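Local structure of peptidoglycan recognition protein-LC isoform LCx (Drosophila melanogaster, 2F2L) at residues B[28-33]-B[97-102]; B[61-66]-B[78-83]. The protein binds an anhydro-muropeptide with a meso-diaminopimelate peptide stem through its amidase-like extracellular domain, probably as an innate immune receptor. All blocks are in the same frame, centred on the assembly; numbering follows the deposited sequence.

Interaction 1 (B[28-33]-B[97-102]). With MLD (glcnac(beta1-4)-murnac(1,6-anhydro)-L-ala-gamma-D-glu-meso-a2pm-D-ala), chain G.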
loop_
_atom_site.group_PDB
_atom_site.type_symbol
_atom_site.label_atom_id
_atom_site.label_comp_id
_atom_site.label_asym_id
_atom_site.label_seq_id
_atom_site.Cartn_x
_atom_site.Cartn_y
_atom_site.Cartn_z
ATOM N N VAL B 28 -12.923 -20.140 6.226
ATOM C CA VAL B 28 -12.394 -18.860 6.696
ATOM C C VAL B 28 -11.034 -18.632 6.043
ATOM O O VAL B 28 -10.212 -19.554 5.981
ATOM C CB VAL B 28 -12.213 -18.828 8.237
ATOM C CG1 VAL B 28 -11.444 -17.563 8.686
ATOM C CG2 VAL B 28 -13.549 -18.900 8.937
ATOM N N VAL B 29 -10.798 -17.401 5.574
ATOM C CA VAL B 29 -9.547 -17.033 4.922
ATOM C C VAL B 29 -8.905 -15.870 5.672
ATOM O O VAL B 29 -9.485 -14.793 5.789
ATOM C CB VAL B 29 -9.771 -16.665 3.444
ATOM C CG1 VAL B 29 -8.441 -16.318 2.786
ATOM C CG2 VAL B 29 -10.441 -17.817 2.704
ATOM N N ILE B 30 -7.722 -16.110 6.212
ATOM C CA ILE B 30 -6.986 -15.093 6.956
ATOM C C ILE B 30 -5.994 -14.336 6.057
ATOM O O ILE B 30 -5.126 -14.939 5.407
ATOM C CB ILE B 30 -6.203 -15.721 8.147
ATOM C CG1 ILE B 30 -7.168 -16.421 9.123
ATOM C CG2 ILE B 30 -5.295 -14.691 8.829
ATOM C CD1 ILE B 30 -8.346 -15.613 9.589
ATOM N N SER B 31 -6.121 -13.009 6.053
ATOM C CA SER B 31 -5.207 -12.127 5.322
ATOM C C SER B 31 -4.562 -11.139 6.285
ATOM O O SER B 31 -4.873 -11.127 7.480
ATOM C CB SER B 31 -5.977 -11.359 4.237
ATOM O OG SER B 31 -7.050 -10.594 4.800
ATOM N N HIS B 32 -3.655 -10.314 5.766
ATOM C CA HIS B 32 -3.298 -9.045 6.441
ATOM C C HIS B 32 -3.541 -7.901 5.471
ATOM O O HIS B 32 -3.738 -8.130 4.276
ATOM C CB HIS B 32 -1.841 -9.060 6.977
ATOM C CG HIS B 32 -0.774 -9.177 5.930
ATOM N ND1 HIS B 32 0.571 -9.141 6.249
ATOM C CD2 HIS B 32 -0.832 -9.288 4.581
ATOM C CE1 HIS B 32 1.285 -9.257 5.143
ATOM N NE2 HIS B 32 0.459 -9.335 4.117
ATOM N N THR B 33 -3.510 -6.676 5.969
ATOM C CA THR B 33 -3.727 -5.507 5.122
ATOM C C THR B 33 -2.491 -5.080 4.351
ATOM O O THR B 33 -2.610 -4.312 3.389
ATOM C CB THR B 33 -4.235 -4.264 5.930
ATOM O OG1 THR B 33 -3.250 -3.869 6.887
ATOM C CG2 THR B 33 -5.588 -4.534 6.582
ATOM N N ILE B 97 -15.596 -16.624 4.871
ATOM C CA ILE B 97 -15.473 -15.411 5.678
ATOM C C ILE B 97 -14.001 -14.973 5.608
ATOM O O ILE B 97 -13.096 -15.753 5.926
ATOM C CB ILE B 97 -15.887 -15.681 7.144
ATOM C CG1 ILE B 97 -17.403 -15.865 7.244
ATOM C CG2 ILE B 97 -15.441 -14.577 8.066
ATOM C CD1 ILE B 97 -18.221 -14.627 6.880
ATOM N N GLY B 98 -13.779 -13.744 5.142
ATOM C CA GLY B 98 -12.446 -13.156 5.065
ATOM C C GLY B 98 -12.183 -12.210 6.228
ATOM O O GLY B 98 -12.873 -11.216 6.406
ATOM N N ILE B 99 -11.181 -12.541 7.022
ATOM C CA ILE B 99 -10.764 -11.746 8.169
ATOM C C ILE B 99 -9.324 -11.257 7.908
ATOM O O ILE B 99 -8.432 -12.050 7.590
ATOM C CB ILE B 99 -10.798 -12.593 9.459
ATOM C CG1 ILE B 99 -12.217 -13.126 9.707
ATOM C CG2 ILE B 99 -10.291 -11.801 10.636
ATOM C CD1 ILE B 99 -12.279 -14.235 10.708
ATOM N N SER B 100 -9.120 -9.947 7.988
ATOM C CA SER B 100 -7.798 -9.372 7.756
ATOM C C SER B 100 -7.208 -8.847 9.046
ATOM O O SER B 100 -7.872 -8.093 9.767
ATOM C CB SER B 100 -7.876 -8.238 6.737
ATOM O OG SER B 100 -6.570 -7.913 6.262
ATOM N N PHE B 101 -5.967 -9.227 9.343
ATOM C CA PHE B 101 -5.239 -8.613 10.464
ATOM C C PHE B 101 -4.688 -7.279 9.980
ATOM O O PHE B 101 -4.036 -7.229 8.924
ATOM C CB PHE B 101 -4.086 -9.499 10.936
ATOM C CG PHE B 101 -4.516 -10.634 11.829
ATOM C CD1 PHE B 101 -5.456 -11.574 11.391
ATOM C CD2 PHE B 101 -3.960 -10.789 13.091
ATOM C CE1 PHE B 101 -5.862 -12.633 12.216
ATOM C CE2 PHE B 101 -4.355 -11.858 13.919
ATOM C CZ PHE B 101 -5.308 -12.786 13.461
ATOM N N ILE B 102 -4.975 -6.208 10.724
ATOM C CA ILE B 102 -4.520 -4.881 10.348
ATOM C C ILE B 102 -3.027 -4.823 10.640
ATOM O O ILE B 102 -2.592 -4.992 11.805
ATOM C CB ILE B 102 -5.265 -3.767 11.104
ATOM C CG1 ILE B 102 -6.775 -3.837 10.845
ATOM C CG2 ILE B 102 -4.748 -2.396 10.673
ATOM C CD1 ILE B 102 -7.588 -2.822 11.677
HETATM C CAA MLD G . 2.860 -8.200 1.792
HETATM C CAB MLD G . 1.741 -8.754 0.923
HETATM O OAC MLD G . 0.848 -9.431 1.414
HETATM N N2 MLD G . 1.826 -8.434 -0.365
HETATM C C2 MLD G . 0.886 -8.885 -1.385
HETATM C C3 MLD G . 1.716 -9.509 -2.510
HETATM O O3 MLD G . 2.507 -10.625 -2.056
HETATM C C4 MLD G . 0.836 -9.867 -3.703
HETATM O O4 MLD G . 1.700 -10.253 -4.756
HETATM C C5 MLD G . 0.036 -8.634 -4.136
HETATM C C6 MLD G . -0.997 -8.863 -5.254
HETATM O O6 MLD G . -1.483 -7.561 -5.696
HETATM O O5 MLD G . -0.739 -8.211 -3.017
HETATM C C1 MLD G . 0.080 -7.720 -1.930
HETATM O O1 MLD G . -0.768 -7.250 -0.915
HETATM C CA4 MLD G . -1.408 -6.004 -1.281
HETATM C CA5 MLD G . -0.525 -4.756 -1.253
HETATM O OA5 MLD G . -0.977 -3.722 -0.315
HETATM C CA6 MLD G . -0.872 -4.134 -2.561
HETATM O OA6 MLD G . -2.079 -3.445 -2.304
HETATM C CA1 MLD G . -2.274 -3.425 -0.858
HETATM C CA2 MLD G . -3.264 -4.544 -0.497
HETATM N NAD MLD G . -3.985 -4.188 0.743
HETATM C CAE MLD G . -5.303 -4.139 0.816
HETATM C CAF MLD G . -5.840 -3.738 2.175
HETATM O OAG MLD G . -6.061 -4.407 -0.116
HETATM C CA3 MLD G . -2.540 -5.871 -0.274
HETATM O OAH MLD G . -3.438 -7.024 -0.442
HETATM C CAI MLD G . -3.931 -7.582 0.800
HETATM C CAJ MLD G . -3.039 -8.676 1.340
HETATM C CAL MLD G . -5.336 -8.174 0.562
HETATM O OAM MLD G . -5.868 -8.751 1.504
HETATM N N MLD G . -5.912 -8.022 -0.630
HETATM C CA MLD G . -7.257 -8.509 -0.960
HETATM C CB MLD G . -8.214 -7.368 -0.596
HETATM C C MLD G . -7.300 -8.732 -2.483
HETATM O O MLD G . -6.949 -7.831 -3.249
HETATM N NAN MLD G . -7.703 -9.943 -2.855
HETATM C CAO MLD G . -7.829 -10.406 -4.247
HETATM C CAP MLD G . -7.156 -11.804 -4.441
HETATM O OBA MLD G . -7.533 -12.446 -5.424
HETATM O OAQ MLD G . -6.319 -12.229 -3.607
HETATM C CBB MLD G . -9.303 -10.641 -4.556
HETATM C CBC MLD G . -10.155 -9.385 -4.616
HETATM C CBD MLD G . -11.587 -9.777 -5.023
HETATM O OBE MLD G . -12.032 -10.905 -4.806
HETATM N NBF MLD G . -12.281 -8.829 -5.614
HETATM C CBG MLD G . -13.663 -9.039 -6.064
HETATM C CBH MLD G . -13.684 -10.034 -7.241
HETATM O OBI MLD G . -12.872 -9.946 -8.161
HETATM N NBJ MLD G . -14.604 -10.993 -7.153
HETATM C CBK MLD G . -14.811 -12.035 -8.184
HETATM C CBL MLD G . -16.274 -11.974 -8.637
HETATM C CBM MLD G . -14.523 -13.469 -7.691
HETATM O OBO MLD G . -14.624 -13.711 -6.460
HETATM O OBN MLD G . -14.225 -14.306 -8.580
HETATM C CBP MLD G . -14.265 -7.676 -6.444
HETATM C CBQ MLD G . -15.800 -7.732 -6.551
HETATM C CBR MLD G . -16.389 -6.338 -6.777
HETATM C CBS MLD G . -17.856 -6.229 -6.354
HETATM C CBT MLD G . -17.945 -6.230 -4.822
HETATM O OBV MLD G . -17.578 -5.195 -4.242
HETATM O OBU MLD G . -18.384 -7.258 -4.267
HETATM N NBW MLD G . -18.616 -7.358 -6.904
#

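Interaction 2 (B[61-66]-B[78-83]). With MLD (glcnac(beta1-4)-murnac(1,6-anhydro)-L-ala-gamma-D-glu-meso-a2pm-D-ala), chain G.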
loop_
_atom_site.group_PDB
_atom_site.type_symbol
_atom_site.label_atom_id
_atom_site.label_comp_id
_atom_site.label_asym_id
_atom_site.label_seq_id
_atom_site.Cartn_x
_atom_site.Cartn_y
_atom_site.Cartn_z
ATOM N N TRP B 61 -14.562 -1.279 -5.888
ATOM C CA TRP B 61 -15.496 -2.293 -5.351
ATOM C C TRP B 61 -16.671 -1.626 -4.625
ATOM O O TRP B 61 -16.687 -0.401 -4.408
ATOM C CB TRP B 61 -14.761 -3.288 -4.438
ATOM C CG TRP B 61 -13.597 -3.976 -5.119
ATOM C CD1 TRP B 61 -13.405 -4.125 -6.471
ATOM C CD2 TRP B 61 -12.485 -4.624 -4.486
ATOM N NE1 TRP B 61 -12.239 -4.805 -6.709
ATOM C CE2 TRP B 61 -11.653 -5.121 -5.509
ATOM C CE3 TRP B 61 -12.110 -4.834 -3.149
ATOM C CZ2 TRP B 61 -10.467 -5.820 -5.238
ATOM C CZ3 TRP B 61 -10.924 -5.510 -2.884
ATOM C CH2 TRP B 61 -10.115 -5.993 -3.921
ATOM N N ASP B 62 -17.656 -2.427 -4.245
ATOM C CA ASP B 62 -18.909 -1.895 -3.686
ATOM C C ASP B 62 -18.893 -1.648 -2.159
ATOM O O ASP B 62 -19.814 -1.049 -1.596
ATOM C CB ASP B 62 -20.047 -2.836 -4.062
ATOM C CG ASP B 62 -20.377 -2.790 -5.555
ATOM O OD1 ASP B 62 -20.252 -1.703 -6.168
ATOM O OD2 ASP B 62 -20.796 -3.840 -6.096
ATOM N N HIS B 63 -17.830 -2.092 -1.505
ATOM C CA HIS B 63 -17.670 -1.946 -0.067
ATOM C C HIS B 63 -16.235 -2.347 0.265
ATOM O O HIS B 63 -15.502 -2.878 -0.586
ATOM C CB HIS B 63 -18.665 -2.874 0.676
ATOM C CG HIS B 63 -19.046 -2.410 2.050
ATOM N ND1 HIS B 63 -18.342 -1.450 2.742
ATOM C CD2 HIS B 63 -20.044 -2.808 2.877
ATOM C CE1 HIS B 63 -18.902 -1.260 3.924
ATOM N NE2 HIS B 63 -19.939 -2.066 4.027
ATOM N N ILE B 64 -15.828 -2.114 1.501
ATOM C CA ILE B 64 -14.589 -2.706 1.992
ATOM C C ILE B 64 -14.696 -4.226 1.763
ATOM O O ILE B 64 -15.769 -4.827 1.926
ATOM C CB ILE B 64 -14.363 -2.358 3.462
ATOM C CG1 ILE B 64 -12.931 -2.648 3.883
ATOM C CG2 ILE B 64 -15.349 -3.107 4.372
ATOM C CD1 ILE B 64 -12.569 -1.999 5.185
ATOM N N GLY B 65 -13.592 -4.821 1.342
ATOM C CA GLY B 65 -13.583 -6.181 0.823
ATOM C C GLY B 65 -13.686 -7.257 1.880
ATOM O O GLY B 65 -14.179 -8.329 1.609
ATOM N N TYR B 66 -13.232 -6.969 3.090
ATOM C CA TYR B 66 -13.215 -7.981 4.142
ATOM C C TYR B 66 -14.575 -8.132 4.827
ATOM O O TYR B 66 -15.391 -7.219 4.846
ATOM C CB TYR B 66 -12.136 -7.658 5.170
ATOM C CG TYR B 66 -10.748 -7.451 4.570
ATOM C CD1 TYR B 66 -10.118 -8.473 3.859
ATOM C CD2 TYR B 66 -10.092 -6.223 4.682
ATOM C CE1 TYR B 66 -8.845 -8.295 3.299
ATOM C CE2 TYR B 66 -8.810 -6.025 4.136
ATOM C CZ TYR B 66 -8.199 -7.063 3.442
ATOM O OH TYR B 66 -6.950 -6.892 2.912
ATOM N N GLU B 78 -15.920 -4.315 11.915
ATOM C CA GLU B 78 -16.825 -4.941 10.949
ATOM C C GLU B 78 -16.577 -4.409 9.523
ATOM O O GLU B 78 -16.409 -3.216 9.330
ATOM C CB GLU B 78 -18.284 -4.678 11.341
ATOM C CG GLU B 78 -19.315 -5.361 10.457
ATOM C CD GLU B 78 -20.767 -4.924 10.744
ATOM O OE1 GLU B 78 -21.076 -3.696 10.731
ATOM O OE2 GLU B 78 -21.611 -5.828 10.937
ATOM N N GLY B 79 -16.545 -5.308 8.541
ATOM C CA GLY B 79 -16.557 -4.931 7.135
ATOM C C GLY B 79 -17.932 -5.253 6.577
ATOM O O GLY B 79 -18.943 -4.595 6.916
ATOM N N ARG B 80 -17.987 -6.274 5.732
ATOM C CA ARG B 80 -19.269 -6.743 5.218
ATOM C C ARG B 80 -20.057 -7.593 6.222
ATOM O O ARG B 80 -21.240 -7.849 6.001
ATOM C CB ARG B 80 -19.062 -7.499 3.911
ATOM C CG ARG B 80 -18.483 -6.617 2.840
ATOM C CD ARG B 80 -18.264 -7.339 1.536
ATOM N NE ARG B 80 -17.526 -6.483 0.599
ATOM C CZ ARG B 80 -17.614 -6.509 -0.733
ATOM N NH1 ARG B 80 -18.434 -7.336 -1.369
ATOM N NH2 ARG B 80 -16.871 -5.668 -1.438
ATOM N N GLY B 81 -19.407 -8.019 7.316
ATOM C CA GLY B 81 -20.037 -8.896 8.322
ATOM C C GLY B 81 -20.189 -10.347 7.873
ATOM O O GLY B 81 -19.652 -10.736 6.832
ATOM N N TRP B 82 -20.944 -11.134 8.653
ATOM C CA TRP B 82 -21.119 -12.587 8.410
ATOM C C TRP B 82 -21.966 -12.956 7.186
ATOM O O TRP B 82 -21.767 -14.029 6.596
ATOM C CB TRP B 82 -21.791 -13.281 9.617
ATOM C CG TRP B 82 -21.047 -13.193 10.910
ATOM C CD1 TRP B 82 -21.391 -12.459 12.008
ATOM C CD2 TRP B 82 -19.848 -13.885 11.253
ATOM N NE1 TRP B 82 -20.475 -12.649 13.013
ATOM C CE2 TRP B 82 -19.507 -13.507 12.567
ATOM C CE3 TRP B 82 -19.016 -14.784 10.573
ATOM C CZ2 TRP B 82 -18.367 -13.996 13.217
ATOM C CZ3 TRP B 82 -17.869 -15.259 11.226
ATOM C CH2 TRP B 82 -17.568 -14.867 12.526
ATOM N N ASP B 83 -22.936 -12.100 6.849
ATOM C CA ASP B 83 -24.038 -12.462 5.956
ATOM C C ASP B 83 -23.846 -12.134 4.477
ATOM O O ASP B 83 -24.709 -12.470 3.674
ATOM C CB ASP B 83 -25.327 -11.758 6.415
ATOM C CG ASP B 83 -25.794 -12.201 7.795
ATOM O OD1 ASP B 83 -25.195 -13.102 8.401
ATOM O OD2 ASP B 83 -26.801 -11.647 8.269
HETATM C CAA MLD G . 2.860 -8.200 1.792
HETATM C CAB MLD G . 1.741 -8.754 0.923
HETATM O OAC MLD G . 0.848 -9.431 1.414
HETATM N N2 MLD G . 1.826 -8.434 -0.365
HETATM C C2 MLD G . 0.886 -8.885 -1.385
HETATM C C3 MLD G . 1.716 -9.509 -2.510
HETATM O O3 MLD G . 2.507 -10.625 -2.056
HETATM C C4 MLD G . 0.836 -9.867 -3.703
HETATM O O4 MLD G . 1.700 -10.253 -4.756
HETATM C C5 MLD G . 0.036 -8.634 -4.136
HETATM C C6 MLD G . -0.997 -8.863 -5.254
HETATM O O6 MLD G . -1.483 -7.561 -5.696
HETATM O O5 MLD G . -0.739 -8.211 -3.017
HETATM C C1 MLD G . 0.080 -7.720 -1.930
HETATM O O1 MLD G . -0.768 -7.250 -0.915
HETATM C CA4 MLD G . -1.408 -6.004 -1.281
HETATM C CA5 MLD G . -0.525 -4.756 -1.253
HETATM O OA5 MLD G . -0.977 -3.722 -0.315
HETATM C CA6 MLD G . -0.872 -4.134 -2.561
HETATM O OA6 MLD G . -2.079 -3.445 -2.304
HETATM C CA1 MLD G . -2.274 -3.425 -0.858
HETATM C CA2 MLD G . -3.264 -4.544 -0.497
HETATM N NAD MLD G . -3.985 -4.188 0.743
HETATM C CAE MLD G . -5.303 -4.139 0.816
HETATM C CAF MLD G . -5.840 -3.738 2.175
HETATM O OAG MLD G . -6.061 -4.407 -0.116
HETATM C CA3 MLD G . -2.540 -5.871 -0.274
HETATM O OAH MLD G . -3.438 -7.024 -0.442
HETATM C CAI MLD G . -3.931 -7.582 0.800
HETATM C CAJ MLD G . -3.039 -8.676 1.340
HETATM C CAL MLD G . -5.336 -8.174 0.562
HETATM O OAM MLD G . -5.868 -8.751 1.504
HETATM N N MLD G . -5.912 -8.022 -0.630
HETATM C CA MLD G . -7.257 -8.509 -0.960
HETATM C CB MLD G . -8.214 -7.368 -0.596
HETATM C C MLD G . -7.300 -8.732 -2.483
HETATM O O MLD G . -6.949 -7.831 -3.249
HETATM N NAN MLD G . -7.703 -9.943 -2.855
HETATM C CAO MLD G . -7.829 -10.406 -4.247
HETATM C CAP MLD G . -7.156 -11.804 -4.441
HETATM O OBA MLD G . -7.533 -12.446 -5.424
HETATM O OAQ MLD G . -6.319 -12.229 -3.607
HETATM C CBB MLD G . -9.303 -10.641 -4.556
HETATM C CBC MLD G . -10.155 -9.385 -4.616
HETATM C CBD MLD G . -11.587 -9.777 -5.023
HETATM O OBE MLD G . -12.032 -10.905 -4.806
HETATM N NBF MLD G . -12.281 -8.829 -5.614
HETATM C CBG MLD G . -13.663 -9.039 -6.064
HETATM C CBH MLD G . -13.684 -10.034 -7.241
HETATM O OBI MLD G . -12.872 -9.946 -8.161
HETATM N NBJ MLD G . -14.604 -10.993 -7.153
HETATM C CBK MLD G . -14.811 -12.035 -8.184
HETATM C CBL MLD G . -16.274 -11.974 -8.637
HETATM C CBM MLD G . -14.523 -13.469 -7.691
HETATM O OBO MLD G . -14.624 -13.711 -6.460
HETATM O OBN MLD G . -14.225 -14.306 -8.580
HETATM C CBP MLD G . -14.265 -7.676 -6.444
HETATM C CBQ MLD G . -15.800 -7.732 -6.551
HETATM C CBR MLD G . -16.389 -6.338 -6.777
HETATM C CBS MLD G . -17.856 -6.229 -6.354
HETATM C CBT MLD G . -17.945 -6.230 -4.822
HETATM O OBV MLD G . -17.578 -5.195 -4.242
HETATM O OBU MLD G . -18.384 -7.258 -4.267
HETATM N NBW MLD G . -18.616 -7.358 -6.904
#

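Interaction 1 (B[28-33]-B[97-102])
V29 and S31 give both their backbone N and O to the strand 97-101, and T33 N adds a last rung where strand 25-32 ends. V29 N reaches I97 O at 2.8 Å and S31 N reaches I99 O at 2.9 Å, while I99 N and F101 N return bonds to V29 O and S31 O. The bond to S31 O departs from the others in geometry, since F101 N stands well above the carbonyl plane. T33 N to F101 O is more bent (141° at the hydrogen). Successive pairs from V28 with I97 to H32 with F101 thus form a parallel ladder.

Apolar contacts lie on the face carrying I30, I99 and F101. I30 CD1 packs alongside I99 CB at 3.9 Å, and I30 CG2 meets the F101 ring at CE1, 4.0 Å away. Helices 112-127 and 151-157 cover this face, with L122 on V28 and I99 and L153 on I30 and F101.

On the reverse face the hydroxyls of S31 and S100 meet in a weak hydrogen bond, OG to OG 3.1 Å, beside Y66.

Ligand contacts come from the C-terminal end of strand 25-32. H32 CG sits between the backbone N and carbonyl carbon (chi1 63°), which swings the ring out to the sugars; NE2 donates in the ring plane to OAC, the GlcNAc acetyl oxygen, at 2.7 Å. ND1 is held by F105 N. T33 O receives the muramoyl acetamide NAD at 3.0 Å. A central parallel pair in the sheet, with one strand ending in the ligand groove, is consistent with the amidase-like fold of peptidoglycan recognition proteins.

Interaction 2 (B[61-66]-B[78-83])
R80 runs along the 61-66 loop and is gripped by its carbonyls. Its side chain is extended from CG to NE, and NE donates to I64 O at 2.8 Å, in the guanidinium plane and nearly straight (170°). NH2 reaches H63 O at 3.2 Å from well above that carbonyl's plane, while the backbone N of R80 is tied to Y66 O. V85 O takes a further bond from NH1. Held in this way, the guanidinium meets the side-chain carboxylate of the ligand's diaminopimelate edge-on, in plane: NH1 meets OBU and NH2 meets OBV, each at 2.9 Å, a pairing whose opposite charges would strengthen it. D62 N also donates to OBV.

G79 lets the backbones close up. Its CA lies 3.4 Å from Y66 O in a CA-H...O contact and 3.5 Å from I64 CG2, and any CB would run into Y66 O.

H63 slides past R80 in the opposite direction, its CB 3.8 Å from R80 NE and its ring plane turned 26° from the guanidinium.

From the same loop, W61 lays one ring face against ligand CBP, and the hydroxyl of Y66 donates to the lactyl carbonyl oxygen OAM. W61, D62, Y66 and R80 thus form one part of the peptidoglycan-binding groove, along the peptide stem, with an arginine on the diaminopimelate carboxylate, consistent with recognition of diaminopimelate-type peptidoglycan.

In the fold
Along the chain the order is 28-33, 61-66, 78-83, 97-102, so both segments of interaction 2 fall between the paired strands of interaction 1. Their centres are 11 Å apart. Interaction 1 lies at the heart of the mixed sheet, and interaction 2 joins the loop after helix 41-58 to the loop after strand 76-78. Y66 links them, its ring resting on the S31 and S100 hydroxyls. One ligand spans both: its sugar end lies at the tip of strand 25-32 and its diaminopimelate at R80. Residues of another protein's chain also bond to it, so the bound muropeptide bridges two proteins.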